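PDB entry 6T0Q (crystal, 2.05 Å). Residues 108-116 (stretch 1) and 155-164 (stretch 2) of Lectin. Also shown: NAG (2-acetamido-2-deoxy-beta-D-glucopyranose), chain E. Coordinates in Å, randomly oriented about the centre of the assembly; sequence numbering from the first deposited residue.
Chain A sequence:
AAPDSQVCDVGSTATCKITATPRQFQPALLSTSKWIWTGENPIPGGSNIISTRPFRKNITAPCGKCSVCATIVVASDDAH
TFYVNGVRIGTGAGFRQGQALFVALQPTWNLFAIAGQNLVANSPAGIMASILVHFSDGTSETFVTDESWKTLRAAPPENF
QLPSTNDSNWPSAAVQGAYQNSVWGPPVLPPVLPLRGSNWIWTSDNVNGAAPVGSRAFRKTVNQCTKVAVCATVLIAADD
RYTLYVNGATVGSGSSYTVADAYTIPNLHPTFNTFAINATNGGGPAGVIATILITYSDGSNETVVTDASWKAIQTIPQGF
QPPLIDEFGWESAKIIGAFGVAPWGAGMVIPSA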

ATOM      1  N   THR A 108     -11.727 -15.155  18.738  1.00 28.28           N
ATOM      2  CA  THR A 108     -12.340 -15.774  19.914  1.00 31.21           C
ATOM      3  C   THR A 108     -12.162 -17.287  20.030  1.00 37.76           C
ATOM      4  O   THR A 108     -12.232 -17.817  21.150  1.00 39.17           O
ATOM      5  CB  THR A 108     -13.844 -15.453  19.969  1.00 38.63           C
ATOM      6  OG1 THR A 108     -14.503 -16.035  18.840  1.00 37.61           O
ATOM      7  CG2 THR A 108     -14.063 -13.945  19.957  1.00 42.15           C
ATOM      8  N   TRP A 109     -11.978 -18.003  18.926  1.00 28.49           N
ATOM      9  CA  TRP A 109     -11.705 -19.434  18.985  1.00 31.21           C
ATOM     10  C   TRP A 109     -10.870 -19.810  17.774  1.00 30.41           C
ATOM     11  O   TRP A 109     -10.942 -19.152  16.732  1.00 27.00           O
ATOM     12  CB  TRP A 109     -12.992 -20.284  19.029  1.00 28.64           C
ATOM     13  CG  TRP A 109     -13.890 -20.141  17.810  1.00 27.90           C
ATOM     14  CD1 TRP A 109     -14.983 -19.325  17.694  1.00 32.83           C
ATOM     15  CD2 TRP A 109     -13.788 -20.848  16.561  1.00 26.59           C
ATOM     16  NE1 TRP A 109     -15.549 -19.465  16.450  1.00 34.16           N
ATOM     17  CE2 TRP A 109     -14.840 -20.393  15.736  1.00 33.95           C
ATOM     18  CE3 TRP A 109     -12.902 -21.809  16.056  1.00 29.81           C
ATOM     19  CZ2 TRP A 109     -15.033 -20.866  14.431  1.00 35.41           C
ATOM     20  CZ3 TRP A 109     -13.091 -22.277  14.753  1.00 26.73           C
ATOM     21  CH2 TRP A 109     -14.154 -21.806  13.959  1.00 30.94           C
ATOM     22  N   ASN A 110     -10.072 -20.871  17.915  1.00 25.70           N
ATOM     23  CA  ASN A 110      -9.221 -21.324  16.821  1.00 23.65           C
ATOM     24  C   ASN A 110      -9.138 -22.843  16.815  1.00 24.79           C
ATOM     25  O   ASN A 110      -8.918 -23.464  17.861  1.00 24.69           O
ATOM     26  CB  ASN A 110      -7.822 -20.704  16.924  1.00 28.01           C
ATOM     27  CG  ASN A 110      -7.841 -19.211  16.675  1.00 24.38           C
ATOM     28  OD1 ASN A 110      -7.878 -18.771  15.529  1.00 24.15           O
ATOM     29  ND2 ASN A 110      -7.848 -18.422  17.748  1.00 25.04           N
ATOM     30  N   LEU A 111      -9.310 -23.432  15.633  1.00 23.82           N
ATOM     31  CA  LEU A 111      -9.255 -24.880  15.464  1.00 26.18           C
ATOM     32  C   LEU A 111      -7.855 -25.273  15.006  1.00 29.12           C
ATOM     33  O   LEU A 111      -7.440 -24.935  13.891  1.00 23.25           O
ATOM     34  CB  LEU A 111     -10.300 -25.357  14.459  1.00 28.48           C
ATOM     35  CG  LEU A 111     -10.216 -26.866  14.220  1.00 30.87           C
ATOM     36  CD1 LEU A 111     -10.674 -27.639  15.471  1.00 26.12           C
ATOM     37  CD2 LEU A 111     -11.041 -27.245  13.006  1.00 36.81           C
ATOM     38  N   PHE A 112      -7.133 -26.001  15.858  1.00 23.53           N
ATOM     39  CA  PHE A 112      -5.829 -26.539  15.500  1.00 21.69           C
ATOM     40  C   PHE A 112      -5.995 -28.008  15.132  1.00 29.02           C
ATOM     41  O   PHE A 112      -6.692 -28.752  15.829  1.00 24.53           O
ATOM     42  CB  PHE A 112      -4.838 -26.356  16.650  1.00 21.10           C
ATOM     43  CG  PHE A 112      -4.628 -24.912  17.018  1.00 23.47           C
ATOM     44  CD1 PHE A 112      -5.473 -24.277  17.923  1.00 24.50           C
ATOM     45  CD2 PHE A 112      -3.622 -24.172  16.411  1.00 22.52           C
ATOM     46  CE1 PHE A 112      -5.306 -22.937  18.237  1.00 24.67           C
ATOM     47  CE2 PHE A 112      -3.448 -22.826  16.724  1.00 23.81           C
ATOM     48  CZ  PHE A 112      -4.289 -22.212  17.635  1.00 24.49           C
ATOM     49  N   ALA A 113      -5.389 -28.412  14.019  1.00 22.94           N
ATOM     50  CA  ALA A 113      -5.514 -29.790  13.565  1.00 24.74           C
ATOM     51  C   ALA A 113      -4.160 -30.268  13.076  1.00 24.86           C
ATOM     52  O   ALA A 113      -3.430 -29.522  12.417  1.00 25.28           O
ATOM     53  CB  ALA A 113      -6.562 -29.939  12.456  1.00 23.92           C
ATOM     54  N   ILE A 114      -3.823 -31.509  13.415  1.00 22.70           N
ATOM     55  CA  ILE A 114      -2.541 -32.096  13.041  1.00 24.01           C
ATOM     56  C   ILE A 114      -2.804 -33.495  12.513  1.00 26.77           C
ATOM     57  O   ILE A 114      -3.495 -34.285  13.163  1.00 24.23           O
ATOM     58  CB  ILE A 114      -1.556 -32.161  14.224  1.00 20.20           C
ATOM     59  CG1 ILE A 114      -1.395 -30.796  14.894  1.00 21.59           C
ATOM     60  CG2 ILE A 114      -0.182 -32.686  13.743  1.00 19.88           C
ATOM     61  CD1 ILE A 114      -0.548 -30.845  16.162  1.00 21.01           C
ATOM     62  N   ALA A 115      -2.262 -33.797  11.344  1.00 21.86           N
ATOM     63  CA  ALA A 115      -2.231 -35.160  10.831  1.00 24.06           C
ATOM     64  C   ALA A 115      -0.857 -35.712  11.182  1.00 23.20           C
ATOM     65  O   ALA A 115       0.156 -35.207  10.689  1.00 23.52           O
ATOM     66  CB  ALA A 115      -2.483 -35.190   9.324  1.00 26.66           C
ATOM     67  N   GLY A 116      -0.818 -36.700  12.073  1.00 20.46           N
ATOM     68  CA  GLY A 116       0.427 -37.329  12.482  1.00 22.81           C
ATOM     69  C   GLY A 116       0.624 -38.631  11.725  1.00 22.92           C
ATOM     70  O   GLY A 116      -0.336 -39.314  11.388  1.00 23.99           O
ATOM     71  N   ALA A 155      -7.595 -43.527   9.626  1.00 28.05           N
ATOM     72  CA  ALA A 155      -6.991 -42.482   8.817  1.00 30.65           C
ATOM     73  C   ALA A 155      -7.806 -41.193   8.935  1.00 29.96           C
ATOM     74  O   ALA A 155      -9.013 -41.236   9.187  1.00 31.19           O
ATOM     75  CB  ALA A 155      -6.905 -42.918   7.355  1.00 36.62           C
ATOM     76  N   PRO A 156      -7.173 -40.033   8.786  1.00 28.93           N
ATOM     77  CA  PRO A 156      -7.911 -38.767   8.893  1.00 31.62           C
ATOM     78  C   PRO A 156      -9.028 -38.704   7.865  1.00 35.53           C
ATOM     79  O   PRO A 156      -8.778 -38.870   6.662  1.00 36.16           O
ATOM     80  CB  PRO A 156      -6.837 -37.708   8.606  1.00 31.82           C
ATOM     81  CG  PRO A 156      -5.545 -38.382   8.967  1.00 31.03           C
ATOM     82  CD  PRO A 156      -5.735 -39.820   8.565  1.00 27.44           C
ATOM     83  N   PRO A 157     -10.270 -38.471   8.292  1.00 34.34           N
ATOM     84  CA  PRO A 157     -11.362 -38.334   7.323  1.00 35.36           C
ATOM     85  C   PRO A 157     -11.118 -37.149   6.408  1.00 39.96           C
ATOM     86  O   PRO A 157     -10.334 -36.245   6.709  1.00 31.74           O
ATOM     87  CB  PRO A 157     -12.602 -38.108   8.198  1.00 35.26           C
ATOM     88  CG  PRO A 157     -12.209 -38.532   9.566  1.00 34.19           C
ATOM     89  CD  PRO A 157     -10.734 -38.300   9.677  1.00 31.79           C
ATOM     90  N   GLU A 158     -11.794 -37.175   5.263  1.00 47.03           N
ATOM     91  CA  GLU A 158     -11.789 -36.029   4.368  1.00 48.64           C
ATOM     92  C   GLU A 158     -12.173 -34.774   5.136  1.00 36.71           C
ATOM     93  O   GLU A 158     -13.144 -34.777   5.895  1.00 40.03           O
ATOM     94  CB  GLU A 158     -12.769 -36.257   3.217  1.00 60.96           C
ATOM     95  CG  GLU A 158     -12.177 -35.975   1.860  1.00 73.48           C
ATOM     96  CD  GLU A 158     -10.981 -36.857   1.568  1.00 86.45           C
ATOM     97  OE1 GLU A 158     -11.035 -38.060   1.908  1.00 90.65           O
ATOM     98  OE2 GLU A 158      -9.985 -36.347   1.012  1.00 91.14           O
ATOM     99  N   ASN A 159     -11.381 -33.714   4.966  1.00 37.06           N
ATOM    100  CA  ASN A 159     -11.669 -32.414   5.574  1.00 38.18           C
ATOM    101  C   ASN A 159     -11.698 -32.476   7.102  1.00 33.26           C
ATOM    102  O   ASN A 159     -12.380 -31.676   7.745  1.00 34.34           O
ATOM    103  CB  ASN A 159     -12.994 -31.841   5.054  1.00 48.95           C
ATOM    104  CG  ASN A 159     -12.971 -31.568   3.563  1.00 48.50           C
ATOM    105  OD1 ASN A 159     -11.913 -31.334   2.979  1.00 50.11           O
ATOM    106  ND2 ASN A 159     -14.144 -31.589   2.940  1.00 48.78           N
ATOM    107  N   PHE A 160     -10.964 -33.413   7.713  1.00 31.74           N
ATOM    108  CA  PHE A 160     -10.966 -33.477   9.176  1.00 32.93           C
ATOM    109  C   PHE A 160     -10.478 -32.174   9.801  1.00 26.09           C
ATOM    110  O   PHE A 160     -10.880 -31.837  10.919  1.00 31.42           O
ATOM    111  CB  PHE A 160     -10.100 -34.637   9.666  1.00 30.49           C
ATOM    112  CG  PHE A 160      -8.649 -34.281   9.808  1.00 29.58           C
ATOM    113  CD1 PHE A 160      -7.807 -34.287   8.704  1.00 33.16           C
ATOM    114  CD2 PHE A 160      -8.125 -33.928  11.047  1.00 29.94           C
ATOM    115  CE1 PHE A 160      -6.465 -33.958   8.832  1.00 35.64           C
ATOM    116  CE2 PHE A 160      -6.779 -33.593  11.181  1.00 28.61           C
ATOM    117  CZ  PHE A 160      -5.952 -33.612  10.075  1.00 30.01           C
ATOM    118  N   GLN A 161      -9.627 -31.427   9.093  1.00 25.83           N
ATOM    119  CA  GLN A 161      -9.042 -30.201   9.621  1.00 29.79           C
ATOM    120  C   GLN A 161      -9.971 -29.007   9.509  1.00 33.78           C
ATOM    121  O   GLN A 161      -9.619 -27.920   9.981  1.00 30.34           O
ATOM    122  CB  GLN A 161      -7.723 -29.884   8.900  1.00 27.96           C
ATOM    123  CG  GLN A 161      -7.880 -29.332   7.482  1.00 29.63           C
ATOM    124  CD  GLN A 161      -8.062 -30.418   6.435  1.00 36.94           C
ATOM    125  OE1 GLN A 161      -8.455 -31.537   6.745  1.00 36.78           O
ATOM    126  NE2 GLN A 161      -7.767 -30.086   5.183  1.00 38.87           N
ATOM    127  N   LEU A 162     -11.152 -29.175   8.895  1.00 31.70           N
ATOM    128  CA  LEU A 162     -12.040 -28.035   8.707  1.00 33.69           C
ATOM    129  C   LEU A 162     -12.935 -27.850   9.925  1.00 36.53           C
ATOM    130  O   LEU A 162     -13.355 -28.835  10.545  1.00 33.45           O
ATOM    131  CB  LEU A 162     -12.910 -28.209   7.456  1.00 31.50           C
ATOM    132  CG  LEU A 162     -12.148 -28.293   6.132  1.00 35.16           C
ATOM    133  CD1 LEU A 162     -13.112 -28.248   4.943  1.00 41.99           C
ATOM    134  CD2 LEU A 162     -11.106 -27.190   6.020  1.00 35.53           C
ATOM    135  N   PRO A 163     -13.205 -26.592  10.277  1.00 39.32           N
ATOM    136  CA  PRO A 163     -14.171 -26.321  11.352  1.00 39.45           C
ATOM    137  C   PRO A 163     -15.538 -26.938  11.113  1.00 44.77           C
ATOM    138  O   PRO A 163     -16.264 -27.187  12.082  1.00 46.22           O
ATOM    139  CB  PRO A 163     -14.246 -24.787  11.380  1.00 39.42           C
ATOM    140  CG  PRO A 163     -13.607 -24.335  10.096  1.00 48.22           C
ATOM    141  CD  PRO A 163     -12.573 -25.363   9.778  1.00 38.27           C
ATOM    142  N   SER A 164     -15.912 -27.197   9.859  1.00 41.58           N
ATOM    143  CA  SER A 164     -17.194 -27.822   9.568  1.00 46.48           C
ATOM    144  C   SER A 164     -17.256 -29.283   9.999  1.00 47.11           C
ATOM    145  O   SER A 164     -18.353 -29.846  10.045  1.00 42.72           O
ATOM    146  CB  SER A 164     -17.498 -27.709   8.073  1.00 47.57           C
ATOM    147  OG  SER A 164     -16.436 -28.237   7.301  1.00 44.77           O
TER
HETATM  148  C1  NAG E 402     -15.180 -23.578  19.058  1.00 35.61           C
HETATM  149  C2  NAG E 402     -16.184 -23.799  17.925  1.00 36.89           C
HETATM  150  C3  NAG E 402     -17.062 -22.559  17.729  1.00 37.26           C
HETATM  151  C4  NAG E 402     -17.723 -22.135  19.037  1.00 44.68           C
HETATM  152  C5  NAG E 402     -16.650 -21.983  20.118  1.00 43.33           C
HETATM  153  C6  NAG E 402     -17.217 -21.672  21.484  1.00 42.78           C
HETATM  154  C7  NAG E 402     -15.442 -25.393  16.218  1.00 41.52           C
HETATM  155  C8  NAG E 402     -14.685 -25.581  14.934  1.00 34.81           C
HETATM  156  N2  NAG E 402     -15.499 -24.144  16.690  1.00 33.32           N
HETATM  157  O3  NAG E 402     -18.044 -22.862  16.747  1.00 36.56           O
HETATM  158  O5  NAG E 402     -15.882 -23.194  20.253  1.00 36.60           O
HETATM  159  O6  NAG E 402     -17.735 -22.843  22.098  1.00 46.01           O
HETATM  160  O7  NAG E 402     -15.966 -26.331  16.807  1.00 49.19           O
HETATM  161  O   HOH W   1      -7.492 -26.585  11.282  1.00 22.63           O

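No direct hydrogen bond joins these two stretches, although one of them is a β-strand whose neighbour runs close along it. The polar link is instead a single water, W 1, which donates to both sides: to Leu111 O at 3.1 Å and to Gln161 O at 2.8 Å. Two carbonyl oxygens cannot bond to each other, since neither carries a proton; a water with two hydrogens to give solves the problem exactly. The rest is van der Waals contact, much of it between apolar side chains, and the surface buried is modest, 329 Å² summed over both sides.

The strand supplies the simplest rule. From Trp109 to Ala113, the odd-numbered residues Trp109, Leu111 and Ala113 point their CA-to-CB bonds toward the other stretch, while Phe112 points away. Ala115 carries the series on, though its bond lies sideways. The partner stretch has no regular secondary structure, yet it meets this face in antiparallel order: Leu111 lies nearest Pro163, Ala113 nearest Gln161 and Ala115 nearest Pro156, judged by CA positions.

At Ala113 the CA atoms come closest of the register pairs, 5.3 Å from CA of Ala113 to CA of Gln161, and the methyl group of Ala113 touches both neighbours: Ala113 CB reaches Gln161 CB at 3.7 Å and Phe160 CE2 at 3.9 Å. The CA-to-CB bond of Gln161 is sideways, and the end of its side chain leads away, so its contribution here comes from near the backbone. Phe160 does the reverse. Its bond also starts sideways, but with chi1 at 86° the ring swings nearer the strand, where its CZ lies 3.9 Å from Ala115 CB. The ring thus spans two alanines on the same strand, meeting both obliquely. Pro156 adds a looser touch, its CG 4.4 Å from Ala115 CB.

Two overlapping turns shape the backbone that presents Phe160 and Gln161. A type II turn from Pro157 to Phe160 is closed by Phe160 N to Pro157 O at 3.1 Å, and a type I turn from Asn159 to Leu162 by Leu162 N to Asn159 O at 3.0 Å. The intervening Glu158 and Asn159 stay exposed and out of reach of the strand, so the chain loops outward before returning with its aromatic ring.

Leu111 packs largely against backbone. Its CD2 sits 3.4 Å from Gln161 O and 3.5 Å from Pro163 N, with the Pro163 ring following at 4.0 Å from CD2 to CD. Proline, having no amide hydrogen, presents a nitrogen that can be covered by a methyl without burying an unsatisfied donor.

At the end of the contact, Trp109 meets Pro163 at the edge of its indole, CH2 to CB at 3.9 Å, leaving a face free for the sugar. NAG lies over that face, its N2 3.5 Å from Trp109 CE3, while its C8 comes within 3.6 Å of Pro163 O. The sugar therefore touches both stretches.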